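Local atomic coordinates of DNA helicase uvsW (Enterobacteria phage T4, PDB entry 1RIF), a protein that uses the energy of ATP hydrolysis to unwind duplex DNA while translocating 3'-5' and drives branch migration of Holliday junctions during phage recombination and repair. Residues L147-Y152 with G158-I163; A168-M173 with I188-G193; G210-V215 with M229-C234; E221-F226 with S243-G248. The protein carries 1 engineered substitution. All blocks are in the same frame, centred on the assembly; numbering follows the deposited sequence.

Contact 1 of 4, residues L147-Y152 with G158-I163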
loop_
_atom_site.group_PDB
_atom_site.type_symbol
_atom_site.label_atom_id
_atom_site.label_comp_id
_atom_site.label_asym_id
_atom_site.label_seq_id
_atom_site.Cartn_x
_atom_site.Cartn_y
_atom_site.Cartn_z
ATOM N N LEU A 147 -1.707 -15.204 -0.934
ATOM C CA LEU A 147 -0.335 -15.620 -1.219
ATOM C C LEU A 147 0.675 -14.581 -0.738
ATOM O O LEU A 147 1.719 -14.923 -0.185
ATOM C CB LEU A 147 -0.168 -15.892 -2.717
ATOM C CG LEU A 147 -0.900 -17.164 -3.146
ATOM C CD1 LEU A 147 -0.790 -17.382 -4.645
ATOM C CD2 LEU A 147 -0.289 -18.333 -2.394
ATOM N N LEU A 148 0.353 -13.310 -0.952
ATOM C CA LEU A 148 1.202 -12.212 -0.517
ATOM C C LEU A 148 1.341 -12.221 1.014
ATOM O O LEU A 148 2.444 -12.064 1.534
ATOM C CB LEU A 148 0.605 -10.882 -0.991
ATOM C CG LEU A 148 0.810 -10.560 -2.467
ATOM C CD1 LEU A 148 -0.136 -9.442 -2.855
ATOM C CD2 LEU A 148 2.258 -10.171 -2.725
ATOM N N ALA A 149 0.230 -12.412 1.729
ATOM C CA ALA A 149 0.261 -12.456 3.195
ATOM C C ALA A 149 1.005 -13.706 3.712
ATOM O O ALA A 149 1.769 -13.622 4.675
ATOM C CB ALA A 149 -1.163 -12.405 3.753
ATOM N N ARG A 150 0.778 -14.855 3.069
ATOM C CA ARG A 150 1.450 -16.118 3.415
ATOM C C ARG A 150 2.968 -15.926 3.326
ATOM O O ARG A 150 3.715 -16.292 4.232
ATOM C CB ARG A 150 1.081 -17.208 2.407
ATOM C CG ARG A 150 0.909 -18.615 2.956
ATOM C CD ARG A 150 1.936 -19.053 3.979
ATOM N NE ARG A 150 1.219 -19.674 5.090
ATOM C CZ ARG A 150 1.651 -20.700 5.816
ATOM N NH1 ARG A 150 2.825 -21.260 5.572
ATOM N NH2 ARG A 150 0.881 -21.180 6.781
ATOM N N TYR A 151 3.417 -15.382 2.198
ATOM C CA TYR A 151 4.831 -15.145 1.982
ATOM C C TYR A 151 5.409 -14.306 3.104
ATOM O O TYR A 151 6.423 -14.662 3.683
ATOM C CB TYR A 151 5.065 -14.416 0.660
ATOM C CG TYR A 151 6.521 -14.099 0.431
ATOM C CD1 TYR A 151 7.361 -15.013 -0.204
ATOM C CD2 TYR A 151 7.084 -12.917 0.923
ATOM C CE1 TYR A 151 8.726 -14.764 -0.339
ATOM C CE2 TYR A 151 8.446 -12.661 0.795
ATOM C CZ TYR A 151 9.260 -13.588 0.163
ATOM O OH TYR A 151 10.610 -13.345 0.035
ATOM N N TYR A 152 4.767 -13.181 3.394
ATOM C CA TYR A 152 5.235 -12.293 4.452
ATOM C C TYR A 152 5.257 -13.009 5.803
ATOM O O TYR A 152 6.231 -12.925 6.558
ATOM C CB TYR A 152 4.333 -11.062 4.561
ATOM C CG TYR A 152 4.826 -10.094 5.598
ATOM C CD1 TYR A 152 5.801 -9.142 5.288
ATOM C CD2 TYR A 152 4.405 -10.200 6.921
ATOM C CE1 TYR A 152 6.352 -8.331 6.273
ATOM C CE2 TYR A 152 4.946 -9.399 7.910
ATOM C CZ TYR A 152 5.923 -8.470 7.587
ATOM O OH TYR A 152 6.495 -7.719 8.596
ATOM N N GLY A 158 6.509 -9.039 11.567
ATOM C CA GLY A 158 5.410 -8.108 11.797
ATOM C C GLY A 158 4.012 -8.670 11.553
ATOM O O GLY A 158 3.791 -9.886 11.553
ATOM N N LYS A 159 3.055 -7.772 11.354
ATOM C CA LYS A 159 1.681 -8.165 11.079
ATOM C C LYS A 159 1.291 -7.705 9.687
ATOM O O LYS A 159 2.011 -6.926 9.052
ATOM C CB LYS A 159 0.726 -7.552 12.097
ATOM C CG LYS A 159 0.741 -8.234 13.446
ATOM C CD LYS A 159 -0.336 -7.649 14.327
ATOM C CE LYS A 159 -0.434 -8.379 15.651
ATOM N NZ LYS A 159 -1.478 -7.742 16.500
ATOM N N ILE A 160 0.147 -8.197 9.220
ATOM C CA ILE A 160 -0.378 -7.850 7.901
ATOM C C ILE A 160 -1.744 -7.170 8.064
ATOM O O ILE A 160 -2.633 -7.701 8.745
ATOM C CB ILE A 160 -0.549 -9.109 6.995
ATOM C CG1 ILE A 160 0.764 -9.900 6.917
ATOM C CG2 ILE A 160 -0.965 -8.688 5.593
ATOM C CD1 ILE A 160 0.698 -11.267 7.602
ATOM N N LEU A 161 -1.889 -5.986 7.461
ATOM C CA LEU A 161 -3.142 -5.227 7.514
ATOM C C LEU A 161 -3.781 -5.317 6.140
ATOM O O LEU A 161 -3.149 -4.982 5.135
ATOM C CB LEU A 161 -2.889 -3.746 7.819
ATOM C CG LEU A 161 -3.981 -2.861 8.452
ATOM C CD1 LEU A 161 -3.861 -1.471 7.859
ATOM C CD2 LEU A 161 -5.374 -3.396 8.222
ATOM N N ILE A 162 -5.030 -5.771 6.097
ATOM C CA ILE A 162 -5.758 -5.880 4.848
ATOM C C ILE A 162 -6.994 -5.004 4.982
ATOM O O ILE A 162 -7.794 -5.199 5.889
ATOM C CB ILE A 162 -6.161 -7.338 4.579
ATOM C CG1 ILE A 162 -4.918 -8.226 4.668
ATOM C CG2 ILE A 162 -6.795 -7.470 3.183
ATOM C CD1 ILE A 162 -5.217 -9.686 4.532
ATOM N N ILE A 163 -7.133 -4.029 4.088
ATOM C CA ILE A 163 -8.270 -3.103 4.111
ATOM C C ILE A 163 -9.264 -3.463 3.001
ATOM O O ILE A 163 -8.895 -3.555 1.840
ATOM C CB ILE A 163 -7.783 -1.625 3.924
ATOM C CG1 ILE A 163 -6.725 -1.287 4.987
ATOM C CG2 ILE A 163 -8.966 -0.647 4.027
ATOM C CD1 ILE A 163 -6.133 0.131 4.887
#
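Tyr152 and Ile160 meet because of their first torsions. Tyr152 has CG anti to the backbone N (chi1 -177°), which carries its ring off the helix toward the start of the strand. Ile160 has CG1 beside its own backbone N, and this branch reaches back toward the helix. The two side chains overlap while running opposite ways. Tyr152 CD2 lies 3.7 Å from Ile160 CG1. Ile160 CD1 continues to the helix backbone, 3.9 Å from Ala149 O. The other branch, CG2, packs against Ala149 CB at 4.2 Å.

This is the helix-loop-strand half of a beta-alpha-beta unit (130-133, 141-155, 159-163) of the RecA-like (P-loop NTPase) fold. The axes of segment 147-152 and strand 159-163 are nearly antiparallel, at 164°, and come within 9.2 Å. The chain holds the N-terminal part of the helicase and this ATP-binding domain, without the C-terminal helicase domain.

At the ring's far end, Gly158 C sits at the edge, near the ring plane. Gly158 N gives a weak hydrogen bond to Tyr152 OH, 3.3 Å long and bent to 123°. Tyr156 meets the Tyr152 ring with its plane nearly parallel. Phe177 of helix 167-180 also packs on Ala149.

Contact 2 of 4, residues A168-M173 with I188-G193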
loop_
_atom_site.group_PDB
_atom_site.type_symbol
_atom_site.label_atom_id
_atom_site.label_comp_id
_atom_site.label_asym_id
_atom_site.label_seq_id
_atom_site.Cartn_x
_atom_site.Cartn_y
_atom_site.Cartn_z
ATOM N N ALA A 168 -18.956 -6.680 5.371
ATOM C CA ALA A 168 -19.295 -8.001 4.851
ATOM C C ALA A 168 -18.079 -8.625 4.169
ATOM O O ALA A 168 -17.893 -9.836 4.220
ATOM C CB ALA A 168 -20.460 -7.899 3.853
ATOM N N LEU A 169 -17.254 -7.792 3.537
ATOM C CA LEU A 169 -16.068 -8.270 2.836
ATOM C C LEU A 169 -14.930 -8.601 3.792
ATOM O O LEU A 169 -13.995 -9.322 3.445
ATOM C CB LEU A 169 -15.619 -7.237 1.802
ATOM C CG LEU A 169 -16.614 -7.143 0.648
ATOM C CD1 LEU A 169 -16.292 -5.955 -0.221
ATOM C CD2 LEU A 169 -16.563 -8.433 -0.156
ATOM N N THR A 170 -15.017 -8.051 4.993
ATOM C CA THR A 170 -14.042 -8.302 6.040
ATOM C C THR A 170 -14.179 -9.779 6.404
ATOM O O THR A 170 -13.196 -10.517 6.473
ATOM C CB THR A 170 -14.346 -7.399 7.256
ATOM O OG1 THR A 170 -13.773 -6.100 7.026
ATOM C CG2 THR A 170 -13.810 -7.990 8.537
ATOM N N THR A 171 -15.420 -10.205 6.603
ATOM C CA THR A 171 -15.730 -11.590 6.940
ATOM C C THR A 171 -15.415 -12.525 5.786
ATOM O O THR A 171 -14.897 -13.620 5.988
ATOM C CB THR A 171 -17.217 -11.750 7.287
ATOM O OG1 THR A 171 -17.502 -11.043 8.501
ATOM C CG2 THR A 171 -17.566 -13.206 7.457
ATOM N N GLN A 172 -15.735 -12.084 4.575
ATOM C CA GLN A 172 -15.496 -12.871 3.371
ATOM C C GLN A 172 -14.008 -13.118 3.144
ATOM O O GLN A 172 -13.602 -14.225 2.790
ATOM C CB GLN A 172 -16.092 -12.157 2.155
ATOM C CG GLN A 172 -15.998 -12.953 0.865
ATOM C CD GLN A 172 -16.498 -12.187 -0.355
ATOM O OE1 GLN A 172 -17.645 -11.734 -0.401
ATOM N NE2 GLN A 172 -15.637 -12.051 -1.355
ATOM N N MET A 173 -13.196 -12.089 3.355
ATOM C CA MET A 173 -11.753 -12.210 3.163
ATOM C C MET A 173 -11.157 -13.221 4.130
ATOM O O MET A 173 -10.321 -14.038 3.750
ATOM C CB MET A 173 -11.073 -10.847 3.364
ATOM C CG MET A 173 -9.567 -10.824 3.058
ATOM S SD MET A 173 -9.161 -10.940 1.291
ATOM C CE MET A 173 -9.198 -9.210 0.845
ATOM N N ILE A 188 -6.429 -14.734 12.120
ATOM C CA ILE A 188 -7.003 -13.558 11.478
ATOM C C ILE A 188 -8.000 -12.811 12.363
ATOM O O ILE A 188 -9.066 -13.330 12.705
ATOM C CB ILE A 188 -7.688 -13.968 10.166
ATOM C CG1 ILE A 188 -6.682 -14.706 9.275
ATOM C CG2 ILE A 188 -8.264 -12.742 9.464
ATOM C CD1 ILE A 188 -7.303 -15.412 8.087
ATOM N N LYS A 189 -7.635 -11.587 12.734
ATOM C CA LYS A 189 -8.483 -10.744 13.571
ATOM C C LYS A 189 -9.273 -9.766 12.713
ATOM O O LYS A 189 -8.694 -9.002 11.945
ATOM C CB LYS A 189 -7.630 -9.948 14.565
ATOM C CG LYS A 189 -8.435 -9.001 15.436
ATOM C CD LYS A 189 -7.550 -8.037 16.201
ATOM C CE LYS A 189 -8.404 -7.119 17.072
ATOM N NZ LYS A 189 -7.674 -5.890 17.526
ATOM N N LYS A 190 -10.593 -9.793 12.825
ATOM C CA LYS A 190 -11.407 -8.859 12.057
ATOM C C LYS A 190 -11.745 -7.699 12.987
ATOM O O LYS A 190 -12.217 -7.917 14.098
ATOM C CB LYS A 190 -12.686 -9.541 11.559
ATOM C CG LYS A 190 -12.433 -10.740 10.655
ATOM C CD LYS A 190 -13.710 -11.262 10.026
ATOM C CE LYS A 190 -14.689 -11.779 11.065
ATOM N NZ LYS A 190 -14.164 -12.956 11.810
ATOM N N ILE A 191 -11.468 -6.472 12.567
ATOM C CA ILE A 191 -11.782 -5.326 13.412
ATOM C C ILE A 191 -12.967 -4.553 12.850
ATOM O O ILE A 191 -13.298 -4.682 11.672
ATOM C CB ILE A 191 -10.582 -4.361 13.555
ATOM C CG1 ILE A 191 -10.177 -3.805 12.188
ATOM C CG2 ILE A 191 -9.422 -5.084 14.198
ATOM C CD1 ILE A 191 -9.092 -2.749 12.255
ATOM N N GLY A 192 -13.608 -3.758 13.701
ATOM C CA GLY A 192 -14.751 -2.976 13.262
ATOM C C GLY A 192 -16.102 -3.633 13.497
ATOM O O GLY A 192 -16.292 -4.353 14.481
ATOM N N GLY A 193 -17.038 -3.382 12.581
ATOM C CA GLY A 193 -18.382 -3.929 12.691
ATOM C C GLY A 193 -18.472 -5.443 12.738
ATOM O O GLY A 193 -18.783 -6.015 13.785
#
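Lys190 lays its aliphatic chain against Thr170 and Thr171. Its CB points from strand 188-190 toward helix 167-180 and lies 3.6 Å from Thr170 CG2. The next atom, CG, stays on the same methyl group at 3.7 Å. CD is still 3.6 Å from Thr170 CG2, and it also comes near the helix backbone, 3.7 Å from Thr170 O. The chain then bends at chi3 (-63°) and again at chi4 (-64°). CE crosses Thr171 at a slant, 3.9 Å from OG1. The tip, NZ, has Lys197 NZ nearby, a pairing of like charges.

Thr170 offers its methyl rather than its hydroxyl because CG2 stands anti to the backbone N and OG1 lies beside that N. One methyl therefore meets three successive carbons of the lysine. Thr170 also packs on Val209 of strand 207-210.

The contact joins helix 167-180 to an outermost strand of the parallel sheet in the helicase ATP-binding domain. Ile188, two residues earlier on the strand, packs on Ala174 and Phe177 of the same helix. The backbone N of Lys190 is hydrogen-bonded to Ser196 OG.

The chemistry is mainly van der Waals packing of methylene groups on a methyl. The lysine thus works here through its hydrocarbon stem, and the nearby amino group of Lys197 would probably lower the affinity of its tip for a proton.

Contact 3 of 4, residues G210-V215 with M229-C234. With AU (gold ion), chain D.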
loop_
_atom_site.group_PDB
_atom_site.type_symbol
_atom_site.label_atom_id
_atom_site.label_comp_id
_atom_site.label_asym_id
_atom_site.label_seq_id
_atom_site.Cartn_x
_atom_site.Cartn_y
_atom_site.Cartn_z
ATOM N N GLY A 210 -9.926 -5.099 8.032
ATOM C CA GLY A 210 -10.939 -4.102 8.315
ATOM C C GLY A 210 -11.243 -3.185 7.144
ATOM O O GLY A 210 -10.726 -3.354 6.041
ATOM N N THR A 211 -12.102 -2.209 7.394
ATOM C CA THR A 211 -12.494 -1.257 6.373
ATOM C C THR A 211 -11.798 0.056 6.683
ATOM O O THR A 211 -11.249 0.223 7.770
ATOM C CB THR A 211 -14.015 -1.025 6.398
ATOM O OG1 THR A 211 -14.385 -0.481 7.665
ATOM C CG2 THR A 211 -14.762 -2.332 6.194
ATOM N N TRP A 212 -11.818 0.982 5.732
ATOM C CA TRP A 212 -11.198 2.291 5.917
ATOM C C TRP A 212 -11.768 3.077 7.087
ATOM O O TRP A 212 -11.027 3.716 7.837
ATOM C CB TRP A 212 -11.347 3.142 4.649
ATOM C CG TRP A 212 -10.259 2.907 3.645
ATOM C CD1 TRP A 212 -10.365 2.263 2.445
ATOM C CD2 TRP A 212 -8.890 3.317 3.764
ATOM N NE1 TRP A 212 -9.145 2.251 1.808
ATOM C CE2 TRP A 212 -8.223 2.892 2.596
ATOM C CE3 TRP A 212 -8.164 4.007 4.750
ATOM C CZ2 TRP A 212 -6.858 3.136 2.380
ATOM C CZ3 TRP A 212 -6.809 4.252 4.537
ATOM C CH2 TRP A 212 -6.171 3.816 3.359
ATOM N N GLN A 213 -13.087 3.038 7.248
ATOM C CA GLN A 213 -13.716 3.803 8.317
ATOM C C GLN A 213 -13.291 3.359 9.710
ATOM O O GLN A 213 -13.231 4.171 10.628
ATOM C CB GLN A 213 -15.243 3.777 8.183
ATOM C CG GLN A 213 -15.937 2.543 8.702
ATOM C CD GLN A 213 -17.424 2.783 8.887
ATOM O OE1 GLN A 213 -17.816 3.751 9.528
ATOM N NE2 GLN A 213 -18.255 1.907 8.328
ATOM N N THR A 214 -12.994 2.075 9.872
ATOM C CA THR A 214 -12.547 1.572 11.163
ATOM C C THR A 214 -11.082 1.932 11.330
ATOM O O THR A 214 -10.684 2.531 12.324
ATOM C CB THR A 214 -12.675 0.045 11.248
ATOM O OG1 THR A 214 -14.059 -0.311 11.315
ATOM C CG2 THR A 214 -11.947 -0.485 12.479
ATOM N N VAL A 215 -10.296 1.555 10.330
ATOM C CA VAL A 215 -8.861 1.782 10.303
ATOM C C VAL A 215 -8.430 3.227 10.561
ATOM O O VAL A 215 -7.491 3.471 11.319
ATOM C CB VAL A 215 -8.290 1.283 8.952
ATOM C CG1 VAL A 215 -6.895 1.818 8.727
ATOM C CG2 VAL A 215 -8.286 -0.236 8.940
ATOM N N MET A 229 0.748 -4.299 4.088
ATOM C CA MET A 229 -0.610 -3.755 4.060
ATOM C C MET A 229 -1.150 -3.856 2.638
ATOM O O MET A 229 -0.436 -3.602 1.664
ATOM C CB MET A 229 -0.608 -2.286 4.533
ATOM C CG MET A 229 -1.960 -1.566 4.501
ATOM S SD MET A 229 -2.459 -0.896 2.869
ATOM C CE MET A 229 -1.348 0.489 2.708
ATOM N N MET A 230 -2.416 -4.244 2.536
ATOM C CA MET A 230 -3.097 -4.382 1.260
ATOM C C MET A 230 -4.470 -3.717 1.320
ATOM O O MET A 230 -5.160 -3.769 2.348
ATOM C CB MET A 230 -3.314 -5.860 0.921
ATOM C CG MET A 230 -2.072 -6.692 0.739
ATOM S SD MET A 230 -2.531 -8.436 0.808
ATOM C CE MET A 230 -1.521 -9.010 2.146
ATOM N N ASN A 231 -4.867 -3.108 0.208
ATOM C CA ASN A 231 -6.175 -2.476 0.107
ATOM C C ASN A 231 -6.821 -2.931 -1.203
ATOM O O ASN A 231 -6.407 -2.518 -2.289
ATOM C CB ASN A 231 -6.043 -0.947 0.144
ATOM C CG ASN A 231 -7.394 -0.234 0.002
ATOM O OD1 ASN A 231 -8.452 -0.784 0.329
ATOM N ND2 ASN A 231 -7.354 1.002 -0.466
ATOM N N ASP A 232 -7.808 -3.815 -1.093
ATOM C CA ASP A 232 -8.519 -4.312 -2.261
ATOM C C ASP A 232 -9.529 -3.230 -2.652
ATOM O O ASP A 232 -10.298 -2.779 -1.815
ATOM C CB ASP A 232 -9.226 -5.632 -1.921
ATOM C CG ASP A 232 -9.797 -6.326 -3.147
ATOM O OD1 ASP A 232 -9.065 -6.506 -4.142
ATOM O OD2 ASP A 232 -10.986 -6.699 -3.120
ATOM N N GLU A 233 -9.508 -2.829 -3.924
ATOM C CA GLU A 233 -10.371 -1.770 -4.464
ATOM C C GLU A 233 -9.829 -0.446 -3.946
ATOM O O GLU A 233 -10.568 0.391 -3.443
ATOM C CB GLU A 233 -11.824 -1.934 -4.004
ATOM C CG GLU A 233 -12.494 -3.185 -4.481
ATOM C CD GLU A 233 -12.655 -3.219 -5.985
ATOM O OE1 GLU A 233 -11.638 -3.136 -6.704
ATOM O OE2 GLU A 233 -13.806 -3.331 -6.454
ATOM N N CYS A 234 -8.525 -0.261 -4.071
ATOM C CA CYS A 234 -7.892 0.955 -3.577
ATOM C C CYS A 234 -8.381 2.225 -4.260
ATOM O O CYS A 234 -8.122 3.323 -3.774
ATOM C CB CYS A 234 -6.361 0.844 -3.681
ATOM S SG CYS A 234 -5.688 0.180 -5.242
HETATM AU AU AU D . -5.901 2.252 -6.669
#
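The DEAH box, predicted from sequence as helicase motif II and here Asp232-Glu233-Cys234-His235, begins at the end of strand 226-232, and Asn231 immediately before it meets Trp212. Trp212 stands in the first turn of helix 212-215, just after the N-cap residue Thr211. Its indole reaches across to the strand and presents its nitrogen edge to the Asn231 amide. Trp212 NE1 is 3.2 Å from Asn231 ND2 and 3.4 Å from Asn231 OD1, but the amide is probably turned over in the model, so no bond is assigned. The two flat groups cross almost squarely, with their planes 83° apart. Asn231 has CG anti to the backbone N (chi1 178°), which lifts the amide off the strand toward the indole edge.

Farther along, Cys234 SG binds a gold ion at 2.5 Å. The gold is probably a heavy-atom additive; the cofactor is magnesium. Arg141, very probably the engineered substitution, sits at the position where a P-loop normally carries lysine. It forms salt bridges with Asp232 OD1 and with Glu233 OE1, which therefore belong to this variant.

Strand 159-163 runs beside the DEAH strand, and its Ile163 packs on both Trp212 and Asn231. Phe276 of helix 269-276 also touches Asn231 and Cys234. Ser241 and Ile245 of helix 239-245 also pack on Trp212.

Contact 4 of 4, residues E221-F226 with S243-G248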
loop_
_atom_site.group_PDB
_atom_site.type_symbol
_atom_site.label_atom_id
_atom_site.label_comp_id
_atom_site.label_asym_id
_atom_site.label_seq_id
_atom_site.Cartn_x
_atom_site.Cartn_y
_atom_site.Cartn_z
ATOM N N GLU A 221 0.267 5.312 16.254
ATOM C CA GLU A 221 1.183 4.287 16.739
ATOM C C GLU A 221 0.713 2.851 16.460
ATOM O O GLU A 221 1.526 1.930 16.367
ATOM C CB GLU A 221 1.424 4.489 18.238
ATOM C CG GLU A 221 0.173 4.857 19.018
ATOM C CD GLU A 221 0.098 6.344 19.367
ATOM O OE1 GLU A 221 0.381 7.190 18.481
ATOM O OE2 GLU A 221 -0.258 6.658 20.533
ATOM N N TRP A 222 -0.596 2.668 16.315
ATOM C CA TRP A 222 -1.168 1.353 16.042
ATOM C C TRP A 222 -0.645 0.756 14.735
ATOM O O TRP A 222 -0.548 -0.468 14.594
ATOM C CB TRP A 222 -2.693 1.453 15.972
ATOM C CG TRP A 222 -3.395 0.144 15.706
ATOM C CD1 TRP A 222 -3.644 -0.848 16.608
ATOM C CD2 TRP A 222 -3.981 -0.288 14.463
ATOM N NE1 TRP A 222 -4.358 -1.865 16.011
ATOM C CE2 TRP A 222 -4.580 -1.545 14.697
ATOM C CE3 TRP A 222 -4.064 0.271 13.178
ATOM C CZ2 TRP A 222 -5.256 -2.257 13.692
ATOM C CZ3 TRP A 222 -4.740 -0.441 12.176
ATOM C CH2 TRP A 222 -5.324 -1.688 12.445
ATOM N N PHE A 223 -0.301 1.620 13.783
ATOM C CA PHE A 223 0.182 1.175 12.479
ATOM C C PHE A 223 1.640 0.726 12.428
ATOM O O PHE A 223 2.077 0.173 11.419
ATOM C CB PHE A 223 -0.043 2.274 11.433
ATOM C CG PHE A 223 -1.491 2.634 11.234
ATOM C CD1 PHE A 223 -2.123 3.545 12.082
ATOM C CD2 PHE A 223 -2.236 2.029 10.227
ATOM C CE1 PHE A 223 -3.476 3.846 11.931
ATOM C CE2 PHE A 223 -3.595 2.324 10.067
ATOM C CZ PHE A 223 -4.216 3.234 10.920
ATOM N N SER A 224 2.393 0.948 13.503
ATOM C CA SER A 224 3.811 0.564 13.520
ATOM C C SER A 224 4.020 -0.952 13.491
ATOM O O SER A 224 5.067 -1.432 13.064
ATOM C CB SER A 224 4.503 1.145 14.756
ATOM O OG SER A 224 4.382 2.557 14.788
ATOM N N GLN A 225 3.012 -1.693 13.939
ATOM C CA GLN A 225 3.073 -3.151 13.993
ATOM C C GLN A 225 2.957 -3.859 12.653
ATOM O O GLN A 225 3.194 -5.060 12.578
ATOM C CB GLN A 225 1.976 -3.683 14.912
ATOM C CG GLN A 225 0.578 -3.239 14.526
ATOM C CD GLN A 225 -0.465 -3.688 15.532
ATOM O OE1 GLN A 225 -1.470 -3.008 15.752
ATOM N NE2 GLN A 225 -0.235 -4.845 16.140
ATOM N N PHE A 226 2.613 -3.129 11.596
ATOM C CA PHE A 226 2.449 -3.767 10.295
ATOM C C PHE A 226 3.646 -3.747 9.362
ATOM O O PHE A 226 4.278 -2.710 9.169
ATOM C CB PHE A 226 1.223 -3.182 9.591
ATOM C CG PHE A 226 -0.048 -3.387 10.357
ATOM C CD1 PHE A 226 -0.600 -2.353 11.113
ATOM C CD2 PHE A 226 -0.659 -4.638 10.386
ATOM C CE1 PHE A 226 -1.737 -2.567 11.890
ATOM C CE2 PHE A 226 -1.798 -4.863 11.162
ATOM C CZ PHE A 226 -2.338 -3.826 11.916
ATOM N N SER A 243 -3.892 10.042 3.460
ATOM C CA SER A 243 -3.041 10.970 4.182
ATOM C C SER A 243 -3.211 10.827 5.687
ATOM O O SER A 243 -2.345 11.238 6.459
ATOM C CB SER A 243 -3.306 12.419 3.732
ATOM O OG SER A 243 -4.670 12.766 3.822
ATOM N N SER A 244 -4.313 10.209 6.103
ATOM C CA SER A 244 -4.596 10.011 7.520
ATOM C C SER A 244 -3.780 8.892 8.193
ATOM O O SER A 244 -3.422 9.013 9.363
ATOM C CB SER A 244 -6.091 9.742 7.712
ATOM O OG SER A 244 -6.429 9.722 9.080
ATOM N N ILE A 245 -3.474 7.819 7.464
ATOM C CA ILE A 245 -2.722 6.700 8.043
ATOM C C ILE A 245 -1.350 6.423 7.434
ATOM O O ILE A 245 -0.606 5.596 7.960
ATOM C CB ILE A 245 -3.498 5.354 7.936
ATOM C CG1 ILE A 245 -3.589 4.920 6.470
ATOM C CG2 ILE A 245 -4.893 5.491 8.533
ATOM C CD1 ILE A 245 -4.004 3.463 6.270
ATOM N N ILE A 246 -1.012 7.094 6.339
ATOM C CA ILE A 246 0.258 6.848 5.665
ATOM C C ILE A 246 1.515 6.985 6.536
ATOM O O ILE A 246 2.408 6.138 6.473
ATOM C CB ILE A 246 0.387 7.742 4.404
ATOM C CG1 ILE A 246 1.591 7.292 3.570
ATOM C CG2 ILE A 246 0.482 9.214 4.811
ATOM C CD1 ILE A 246 1.653 7.917 2.177
ATOM N N SER A 247 1.584 8.030 7.351
ATOM C CA SER A 247 2.741 8.240 8.216
ATOM C C SER A 247 2.825 7.185 9.315
ATOM O O SER A 247 3.914 6.861 9.789
ATOM C CB SER A 247 2.681 9.630 8.853
ATOM O OG SER A 247 2.771 10.643 7.870
ATOM N N GLY A 248 1.673 6.653 9.719
ATOM C CA GLY A 248 1.647 5.635 10.757
ATOM C C GLY A 248 2.280 4.315 10.350
ATOM O O GLY A 248 2.783 3.575 11.196
#
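Phe223 turns its ring onto Ile245, while its CB rests against the backbone of Gly248. In Phe223, CG lies beside the backbone N, anti to the carbonyl carbon (chi1 -61°). One face of the ring then receives Ile245 CB in a CH-pi contact, 4.0 Å from the ring centroid and 26° off the normal. Ile245 CG2 comes closer to the rim, 3.4 Å from Phe223 CZ. The side chains cross almost at right angles.

Ile245 places CG1 between its backbone N and carbonyl carbon (chi1 68°), the crowded position. This leaves CG2 beside the backbone N, where it can meet the ring. The opposite face of Phe223 carries Trp222 CE3 over its centre, 3.6 Å above the plane. The ring is thus sandwiched between its chain neighbour and the isoleucine.

Gly248 O is 3.1 Å from Phe223 CB, and the two backbones are nearest here, with Phe223 CA and Gly248 CA 5.0 Å apart.

Within the helicase ATP-binding domain this packing joins the loop leading into strand 226-232 to Ile245 of helix 239-245 and to Gly248 farther on. Val215 of helix 212-215 touches both Phe223 and Ile245, and His12 of strand 12-16 packs on Ile246 and Ser247.

Contacts 1, 2 and 3 all reach the seven-stranded parallel sheet. Contacts 1 and 3 share neighbouring strands: Leu161 O and Met230 N are 2.8 Å apart, a probable hydrogen bond. Contact 1 meets contact 2 where Ile162 CG2 packs on Met173 CE at 3.8 Å. Contact 4 adjoins contact 3 through Trp212 CZ3 and Ile245 CD1, 3.4 Å apart, and the segments of these two contacts alternate along the chain. Contact 3 holds part of the predicted DEAH box, and its Asn231 side chain is about 9 Å from that of Arg141, very probably the substituted P-loop residue. Contacts 2 and 4 lie away from the annotated sites, and the Ile245 side chain is about 13 Å from a gold ion.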